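Local coordinates for apical membrane antigen 1-like protein, soluble form (Toxoplasma gondii, PDB 3ZLE) that probably helps the parasite invade host cells, as a sporozoite surface antigen of the moving junction, at residues 86-91 / 160-165; 135-140 / 281-286. All coordinates share one frame; numbering follows the deposited sequence.

Interaction 1 (86-91 / 160-165)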
ATOM      1  N   GLY A  86      18.499   8.513  14.665  1.00 35.14           N
ATOM      2  CA  GLY A  86      17.339   7.702  15.018  1.00 36.18           C
ATOM      3  C   GLY A  86      16.588   7.232  13.786  1.00 35.52           C
ATOM      4  O   GLY A  86      16.853   7.711  12.670  1.00 28.60           O
ATOM      5  N   GLY A  87      15.713   6.242  13.982  1.00 32.40           N
ATOM      6  CA  GLY A  87      14.694   5.892  13.009  1.00 30.65           C
ATOM      7  C   GLY A  87      13.291   6.117  13.564  1.00 32.88           C
ATOM      8  O   GLY A  87      13.066   6.998  14.384  1.00 31.02           O
ATOM      9  N   PHE A  88      12.357   5.277  13.129  1.00 29.54           N
ATOM     10  CA  PHE A  88      10.950   5.377  13.530  1.00 24.91           C
ATOM     11  C   PHE A  88      10.552   4.286  14.517  1.00 28.12           C
ATOM     12  O   PHE A  88       9.423   4.254  14.975  1.00 39.15           O
ATOM     13  CB  PHE A  88      10.059   5.276  12.292  1.00 26.96           C
ATOM     14  CG  PHE A  88      10.163   6.448  11.371  1.00 24.56           C
ATOM     15  CD1 PHE A  88      11.217   7.361  11.485  1.00 37.35           C
ATOM     16  CD2 PHE A  88       9.235   6.648  10.420  1.00 22.84           C
ATOM     17  CE1 PHE A  88      11.308   8.457  10.632  1.00 33.35           C
ATOM     18  CE2 PHE A  88       9.291   7.740   9.575  1.00 29.43           C
ATOM     19  CZ  PHE A  88      10.326   8.655   9.684  1.00 33.71           C
ATOM     20  N   ASN A  89      11.472   3.384  14.838  1.00 27.69           N
ATOM     21  CA  ASN A  89      11.147   2.208  15.627  1.00 24.01           C
ATOM     22  C   ASN A  89      10.979   2.511  17.099  1.00 31.39           C
ATOM     23  O   ASN A  89      11.800   3.208  17.682  1.00 35.04           O
ATOM     24  CB  ASN A  89      12.249   1.161  15.485  1.00 23.60           C
ATOM     25  CG  ASN A  89      11.865  -0.153  16.118  1.00 26.16           C
ATOM     26  OD1 ASN A  89      10.873  -0.747  15.760  1.00 29.04           O
ATOM     27  ND2 ASN A  89      12.631  -0.586  17.087  1.00 22.87           N
ATOM     28  N   ASN A  90       9.910   1.986  17.689  1.00 30.08           N
ATOM     29  CA  ASN A  90       9.622   2.181  19.095  1.00 35.36           C
ATOM     30  C   ASN A  90      10.742   1.583  19.939  1.00 32.88           C
ATOM     31  O   ASN A  90      11.080   0.439  19.764  1.00 28.96           O
ATOM     32  CB  ASN A  90       8.318   1.488  19.444  1.00 29.58           C
ATOM     33  CG  ASN A  90       7.878   1.754  20.880  1.00 40.43           C
ATOM     34  OD1 ASN A  90       8.701   1.845  21.798  1.00 42.45           O
ATOM     35  ND2 ASN A  90       6.572   1.827  21.085  1.00 35.92           N
ATOM     36  N   PRO A  91      11.326   2.391  20.836  1.00 33.44           N
ATOM     37  CA  PRO A  91      12.538   1.974  21.517  1.00 31.22           C
ATOM     38  C   PRO A  91      12.352   1.570  22.988  1.00 37.18           C
ATOM     39  O   PRO A  91      13.341   1.364  23.675  1.00 27.67           O
ATOM     40  CB  PRO A  91      13.433   3.219  21.426  1.00 31.03           C
ATOM     41  CG  PRO A  91      12.479   4.359  21.367  1.00 33.06           C
ATOM     42  CD  PRO A  91      11.251   3.856  20.669  1.00 31.13           C
ATOM     43  N   LEU A 160       6.300   0.899  15.122  1.00 21.73           N
ATOM     44  CA  LEU A 160       6.892   2.222  14.971  1.00 22.57           C
ATOM     45  C   LEU A 160       6.241   3.209  15.957  1.00 24.97           C
ATOM     46  O   LEU A 160       5.076   3.575  15.796  1.00 28.82           O
ATOM     47  CB  LEU A 160       6.666   2.783  13.528  1.00 20.88           C
ATOM     48  CG  LEU A 160       7.120   1.910  12.332  1.00 21.00           C
ATOM     49  CD1 LEU A 160       6.862   2.602  11.014  1.00 18.11           C
ATOM     50  CD2 LEU A 160       8.589   1.409  12.443  1.00 16.97           C
ATOM     51  N   SER A 161       7.041   3.827  16.794  1.00 25.47           N
ATOM     52  CA  SER A 161       6.505   4.923  17.564  1.00 33.15           C
ATOM     53  C   SER A 161       6.451   6.247  16.785  1.00 30.75           C
ATOM     54  O   SER A 161       5.743   7.167  17.186  1.00 35.35           O
ATOM     55  CB  SER A 161       7.228   5.054  18.890  1.00 30.35           C
ATOM     56  OG  SER A 161       8.516   5.566  18.680  1.00 52.35           O
ATOM     57  N   VAL A 162       7.057   6.280  15.602  1.00 23.33           N
ATOM     58  CA  VAL A 162       6.895   7.428  14.721  1.00 23.03           C
ATOM     59  C   VAL A 162       5.913   7.110  13.623  1.00 23.59           C
ATOM     60  O   VAL A 162       6.140   6.209  12.838  1.00 30.15           O
ATOM     61  CB  VAL A 162       8.240   7.894  14.116  1.00 21.76           C
ATOM     62  CG1 VAL A 162       8.068   9.148  13.274  1.00 23.88           C
ATOM     63  CG2 VAL A 162       9.243   8.151  15.225  1.00 22.96           C
ATOM     64  N   SER A 163       4.835   7.878  13.547  1.00 26.73           N
ATOM     65  CA  SER A 163       3.712   7.556  12.649  1.00 24.36           C
ATOM     66  C   SER A 163       3.664   8.503  11.482  1.00 25.53           C
ATOM     67  O   SER A 163       2.865   8.300  10.561  1.00 22.92           O
ATOM     68  CB  SER A 163       2.385   7.586  13.379  1.00 26.34           C
ATOM     69  OG  SER A 163       2.216   8.789  14.100  1.00 32.60           O
ATOM     70  N   ALA A 164       4.408   9.612  11.602  1.00 22.70           N
ATOM     71  CA  ALA A 164       4.726  10.503  10.480  1.00 22.41           C
ATOM     72  C   ALA A 164       5.313   9.741   9.320  1.00 27.87           C
ATOM     73  O   ALA A 164       6.129   8.832   9.500  1.00 31.43           O
ATOM     74  CB  ALA A 164       5.706  11.601  10.929  1.00 18.93           C
ATOM     75  N   GLN A 165       4.841  10.047   8.125  1.00 34.36           N
ATOM     76  CA  GLN A 165       5.330   9.367   6.966  1.00 28.58           C
ATOM     77  C   GLN A 165       5.967  10.322   5.976  1.00 29.37           C
ATOM     78  O   GLN A 165       6.785   9.912   5.161  1.00 29.51           O
ATOM     79  CB  GLN A 165       4.207   8.584   6.292  1.00 27.95           C
ATOM     80  CG  GLN A 165       3.743   7.425   7.129  1.00 27.77           C
ATOM     81  CD  GLN A 165       2.274   7.179   6.997  1.00 26.94           C
ATOM     82  OE1 GLN A 165       1.816   6.631   5.998  1.00 29.18           O
ATOM     83  NE2 GLN A 165       1.525   7.530   8.027  1.00 24.84           N
TER
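F88 is the side chain most covered by the contact, and its ring lies over V162. CG1 of V162 sits beneath the middle of the ring, 3.9 Å from its centroid and 8° off the normal, a CH-pi contact. Anti to its own backbone N (chi1 -176°), this methyl faces the ring, while V162 CB rests 3.7 Å from F88 CG at the base of the side chain. L160 adds an apolar neighbour at the root of F88, its CD2 4.1 Å from F88 CB. F187 meets the F88 ring edge-to-face, and I57 and M59 of strand 55-59 also touch this side chain. Further along, S161 packs on N90, CB to CB at 3.8 Å. The setting is the PAN-like domain I: 160-165 runs on from strand 156-159 of its five-stranded antiparallel sheet, and 86-91 belongs to the long loop leading to edge strand 103-104. Among polar contacts, V162 N donates to F88 O at 3.2 Å, fairly straight at 160° and tilted modestly from the carbonyl plane. S161 N also lies 3.0 Å from F88 O, beside that bond. S161 OG comes 3.6 Å from N90 CA and 3.8 Å from P91 CD; it is buried by the contact and has no polar partner in the model. The N90 side chain turns its OD1 to Q92 N.

Interaction 2 (135-140 / 281-286); sequences NPSTNY and NWNDFW. With NAG (2-acetamido-2-deoxy-beta-D-glucopyranose), chain M.
P136 pushes its ring into an angle formed by N283, F285 and W286. Its CB comes first, 3.5 Å from the backbone O of N283 and 3.7 Å from F285 CD2, the proline and phenylalanine sliding past each other in opposite directions. CG, the next atom, crosses to the indole and lies 3.8 Å from W286 CE2, with the CB of F285 also close by. CD completes the ring over the six-membered ring of W286, 3.8 Å from its centroid and 7° off the normal, a CH-pi contact over the face. N135 CA approaches W286 CH2 beside it. The indole also stacks with Y144 and meets Y43 edge-to-face. On the polar side, N283 has CG between its backbone N and carbonyl carbon (chi1 62°), and its ND2 lies 3.1 Å from P136 O. The proline is presented by a loop that N135 organises: its OD1 accepts from S137 N at 2.8 Å and from T138 N at 3.0 Å, the two donors arriving from opposite faces of the amide plane. Beyond them, N139 ND2 is covalently joined to C1 of an N-acetylglucosamine, although the modelled bond is long. The arrangement is an Asx turn, followed by an ST turn at T138, in an N-glycosylated surface loop packed against the type I turn N281-D284 and the two aromatic residues that follow it.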
ATOM      1  N   ASN A 135       2.427   8.878  25.153  1.00 39.72           N
ATOM      2  CA  ASN A 135       2.587  10.161  24.497  1.00 48.36           C
ATOM      3  C   ASN A 135       4.062  10.569  24.488  1.00 50.72           C
ATOM      4  O   ASN A 135       4.741  10.446  25.495  1.00 54.11           O
ATOM      5  CB  ASN A 135       1.724  11.224  25.161  1.00 41.63           C
ATOM      6  CG  ASN A 135       1.629  12.492  24.339  1.00 40.79           C
ATOM      7  OD1 ASN A 135       2.575  13.271  24.277  1.00 41.99           O
ATOM      8  ND2 ASN A 135       0.477  12.723  23.734  1.00 40.97           N
ATOM      9  N   PRO A 136       4.586  10.943  23.310  1.00 59.10           N
ATOM     10  CA  PRO A 136       6.017  11.225  23.198  1.00 65.06           C
ATOM     11  C   PRO A 136       6.388  12.612  23.744  1.00 62.36           C
ATOM     12  O   PRO A 136       7.571  12.899  23.934  1.00 66.18           O
ATOM     13  CB  PRO A 136       6.283  11.144  21.682  1.00 55.04           C
ATOM     14  CG  PRO A 136       4.945  10.983  21.021  1.00 52.47           C
ATOM     15  CD  PRO A 136       3.881  11.223  22.054  1.00 60.24           C
ATOM     16  N   SER A 137       5.383  13.444  24.023  1.00 57.87           N
ATOM     17  CA  SER A 137       5.573  14.663  24.829  1.00 56.18           C
ATOM     18  C   SER A 137       5.241  14.452  26.309  1.00 65.74           C
ATOM     19  O   SER A 137       6.138  14.297  27.140  1.00 65.40           O
ATOM     20  CB  SER A 137       4.740  15.819  24.271  1.00 68.83           C
ATOM     21  OG  SER A 137       5.354  16.360  23.116  1.00 66.22           O
ATOM     22  N   THR A 138       3.948  14.411  26.629  1.00 76.70           N
ATOM     23  CA  THR A 138       3.504  14.357  28.021  1.00 65.89           C
ATOM     24  C   THR A 138       4.087  13.169  28.752  1.00 63.84           C
ATOM     25  O   THR A 138       4.132  13.157  29.979  1.00 75.76           O
ATOM     26  CB  THR A 138       1.969  14.339  28.151  1.00 62.60           C
ATOM     27  OG1 THR A 138       1.470  13.013  27.915  1.00 76.28           O
ATOM     28  CG2 THR A 138       1.339  15.306  27.167  1.00 86.17           C
ATOM     29  N   ASN A 139       4.530  12.168  27.994  1.00 70.04           N
ATOM     30  CA  ASN A 139       5.096  10.944  28.565  1.00 70.77           C
ATOM     31  C   ASN A 139       4.041  10.050  29.275  1.00 74.31           C
ATOM     32  O   ASN A 139       4.393   9.086  29.954  1.00 67.59           O
ATOM     33  CB  ASN A 139       6.298  11.281  29.488  1.00 82.66           C
ATOM     34  CG  ASN A 139       7.213  10.084  29.735  1.00 93.49           C
ATOM     35  OD1 ASN A 139       6.741   8.950  29.814  1.00 96.87           O
ATOM     36  ND2 ASN A 139       8.527  10.329  29.899  1.00108.06           N
ATOM     37  N   TYR A 140       2.753  10.338  29.054  1.00 67.46           N
ATOM     38  CA  TYR A 140       1.657   9.581  29.695  1.00 64.26           C
ATOM     39  C   TYR A 140       1.070   8.551  28.736  1.00 58.59           C
ATOM     40  O   TYR A 140       0.957   8.814  27.543  1.00 49.20           O
ATOM     41  CB  TYR A 140       0.532  10.527  30.125  1.00 82.33           C
ATOM     42  CG  TYR A 140       0.883  11.460  31.265  1.00 97.87           C
ATOM     43  CD1 TYR A 140       1.492  10.980  32.430  1.00 96.84           C
ATOM     44  CD2 TYR A 140       0.543  12.811  31.208  1.00 91.85           C
ATOM     45  CE1 TYR A 140       1.801  11.831  33.479  1.00 90.88           C
ATOM     46  CE2 TYR A 140       0.844  13.669  32.253  1.00 95.85           C
ATOM     47  CZ  TYR A 140       1.469  13.175  33.386  1.00 97.49           C
ATOM     48  OH  TYR A 140       1.761  14.027  34.423  1.00 91.60           O
ATOM     49  N   ASN A 281       9.417  19.709  16.920  1.00 51.19           N
ATOM     50  CA  ASN A 281      10.350  19.404  17.995  1.00 46.05           C
ATOM     51  C   ASN A 281      10.922  18.007  17.814  1.00 44.55           C
ATOM     52  O   ASN A 281      10.413  17.216  17.018  1.00 47.76           O
ATOM     53  CB  ASN A 281       9.651  19.522  19.353  1.00 51.93           C
ATOM     54  CG  ASN A 281       9.247  20.951  19.672  1.00 60.40           C
ATOM     55  OD1 ASN A 281      10.101  21.804  19.912  1.00 64.94           O
ATOM     56  ND2 ASN A 281       7.961  21.244  19.547  1.00 56.42           N
ATOM     57  N   TRP A 282      11.976  17.699  18.545  1.00 34.05           N
ATOM     58  CA  TRP A 282      12.706  16.460  18.289  1.00 41.10           C
ATOM     59  C   TRP A 282      11.809  15.275  18.493  1.00 47.90           C
ATOM     60  O   TRP A 282      12.157  14.155  18.130  1.00 48.48           O
ATOM     61  CB  TRP A 282      13.909  16.324  19.215  1.00 39.53           C
ATOM     62  CG  TRP A 282      13.533  16.139  20.653  1.00 42.10           C
ATOM     63  CD1 TRP A 282      13.231  17.119  21.541  1.00 39.12           C
ATOM     64  CD2 TRP A 282      13.451  14.896  21.380  1.00 49.56           C
ATOM     65  NE1 TRP A 282      12.935  16.574  22.775  1.00 47.07           N
ATOM     66  CE2 TRP A 282      13.086  15.215  22.710  1.00 46.30           C
ATOM     67  CE3 TRP A 282      13.574  13.547  21.019  1.00 43.88           C
ATOM     68  CZ2 TRP A 282      12.923  14.243  23.697  1.00 42.99           C
ATOM     69  CZ3 TRP A 282      13.400  12.576  22.000  1.00 40.96           C
ATOM     70  CH2 TRP A 282      13.073  12.933  23.326  1.00 51.01           C
ATOM     71  N   ASN A 283      10.683  15.501  19.154  1.00 44.81           N
ATOM     72  CA  ASN A 283       9.891  14.385  19.612  1.00 42.19           C
ATOM     73  C   ASN A 283       8.447  14.468  19.206  1.00 40.77           C
ATOM     74  O   ASN A 283       7.603  13.818  19.789  1.00 45.14           O
ATOM     75  CB  ASN A 283      10.038  14.181  21.112  1.00 41.57           C
ATOM     76  CG  ASN A 283       9.552  15.379  21.925  1.00 49.28           C
ATOM     77  OD1 ASN A 283       9.207  16.425  21.380  1.00 46.71           O
ATOM     78  ND2 ASN A 283       9.541  15.226  23.236  1.00 44.70           N
ATOM     79  N   ASP A 284       8.191  15.191  18.131  1.00 38.63           N
ATOM     80  CA  ASP A 284       6.891  15.201  17.510  1.00 40.60           C
ATOM     81  C   ASP A 284       6.691  13.967  16.620  1.00 40.38           C
ATOM     82  O   ASP A 284       6.648  14.067  15.403  1.00 37.74           O
ATOM     83  CB  ASP A 284       6.716  16.500  16.712  1.00 52.48           C
ATOM     84  CG  ASP A 284       6.585  17.726  17.616  1.00 50.29           C
ATOM     85  OD1 ASP A 284       6.308  17.549  18.826  1.00 58.58           O
ATOM     86  OD2 ASP A 284       6.695  18.860  17.107  1.00 64.35           O
ATOM     87  N   PHE A 285       6.520  12.813  17.261  1.00 38.16           N
ATOM     88  CA  PHE A 285       6.425  11.549  16.569  1.00 34.55           C
ATOM     89  C   PHE A 285       5.114  11.380  15.832  1.00 32.38           C
ATOM     90  O   PHE A 285       5.011  10.530  14.983  1.00 34.79           O
ATOM     91  CB  PHE A 285       6.652  10.383  17.535  1.00 29.75           C
ATOM     92  CG  PHE A 285       8.055  10.309  18.094  1.00 28.37           C
ATOM     93  CD1 PHE A 285       9.045  11.193  17.665  1.00 28.65           C
ATOM     94  CD2 PHE A 285       8.365   9.406  19.096  1.00 25.61           C
ATOM     95  CE1 PHE A 285      10.305  11.171  18.229  1.00 29.20           C
ATOM     96  CE2 PHE A 285       9.646   9.341  19.622  1.00 31.19           C
ATOM     97  CZ  PHE A 285      10.621  10.228  19.190  1.00 30.55           C
ATOM     98  N   TRP A 286       4.068  12.099  16.259  1.00 37.90           N
ATOM     99  CA  TRP A 286       2.742  11.923  15.665  1.00 27.93           C
ATOM    100  C   TRP A 286       2.220  13.246  15.097  1.00 33.17           C
ATOM    101  O   TRP A 286       2.244  14.257  15.773  1.00 43.09           O
ATOM    102  CB  TRP A 286       1.726  11.334  16.687  1.00 32.24           C
ATOM    103  CG  TRP A 286       2.225  10.166  17.597  1.00 26.13           C
ATOM    104  CD1 TRP A 286       3.239   9.303  17.341  1.00 31.10           C
ATOM    105  CD2 TRP A 286       1.642   9.736  18.851  1.00 28.66           C
ATOM    106  NE1 TRP A 286       3.378   8.388  18.381  1.00 25.70           N
ATOM    107  CE2 TRP A 286       2.451   8.680  19.347  1.00 27.25           C
ATOM    108  CE3 TRP A 286       0.625  10.246  19.671  1.00 29.12           C
ATOM    109  CZ2 TRP A 286       2.224   8.075  20.581  1.00 30.37           C
ATOM    110  CZ3 TRP A 286       0.376   9.625  20.905  1.00 31.39           C
ATOM    111  CH2 TRP A 286       1.173   8.534  21.341  1.00 33.38           C
TER
HETATM  112  C1  NAG M   1       9.545  11.649  30.163  1.00126.81           C
HETATM  113  C2  NAG M   1      10.023  13.032  30.592  1.00134.72           C
HETATM  114  C3  NAG M   1      11.544  13.114  30.579  1.00134.06           C
HETATM  115  C4  NAG M   1      12.162  11.932  31.317  1.00127.34           C
HETATM  116  C5  NAG M   1      11.558  10.616  30.842  1.00123.11           C
HETATM  117  C6  NAG M   1      12.120   9.440  31.631  1.00108.65           C
HETATM  118  C7  NAG M   1       8.747  15.057  30.192  1.00132.31           C
HETATM  119  C8  NAG M   1       7.816  14.721  31.320  1.00125.08           C
HETATM  120  N2  NAG M   1       9.464  14.043  29.716  1.00136.09           N
HETATM  121  O3  NAG M   1      11.962  14.335  31.200  1.00125.50           O
HETATM  122  O4  NAG M   1      13.576  11.916  31.094  1.00116.62           O
HETATM  123  O5  NAG M   1      10.141  10.660  30.999  1.00132.57           O
HETATM  124  O6  NAG M   1      12.079   8.259  30.821  1.00 86.98           O
HETATM  125  O7  NAG M   1       8.842  16.187  29.743  1.00116.54           O

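The two interactions lie about 11 Å apart, centre to centre, on the same side of the chain's centre. Their segments alternate along the sequence: 86-91, 135-140, 160-165, then 281-286. They are joined directly, since S161 O probably accepts from W286 NE1 and S163 N probably donates to F285 O, which lays 281-286 against 160-165. The first three segments lie in loops that lead to or leave strands of the five-stranded sheet, whereas 281-286 comes from the long excursion between helix 253-262 and strand 303-308 of the four-stranded sheet. This is consistent with the domain II loop of AMA1 relatives, which reaches across domain I near the RON2-binding groove; here 281-286 touches 135-140, which carries the sugar, and 160-165.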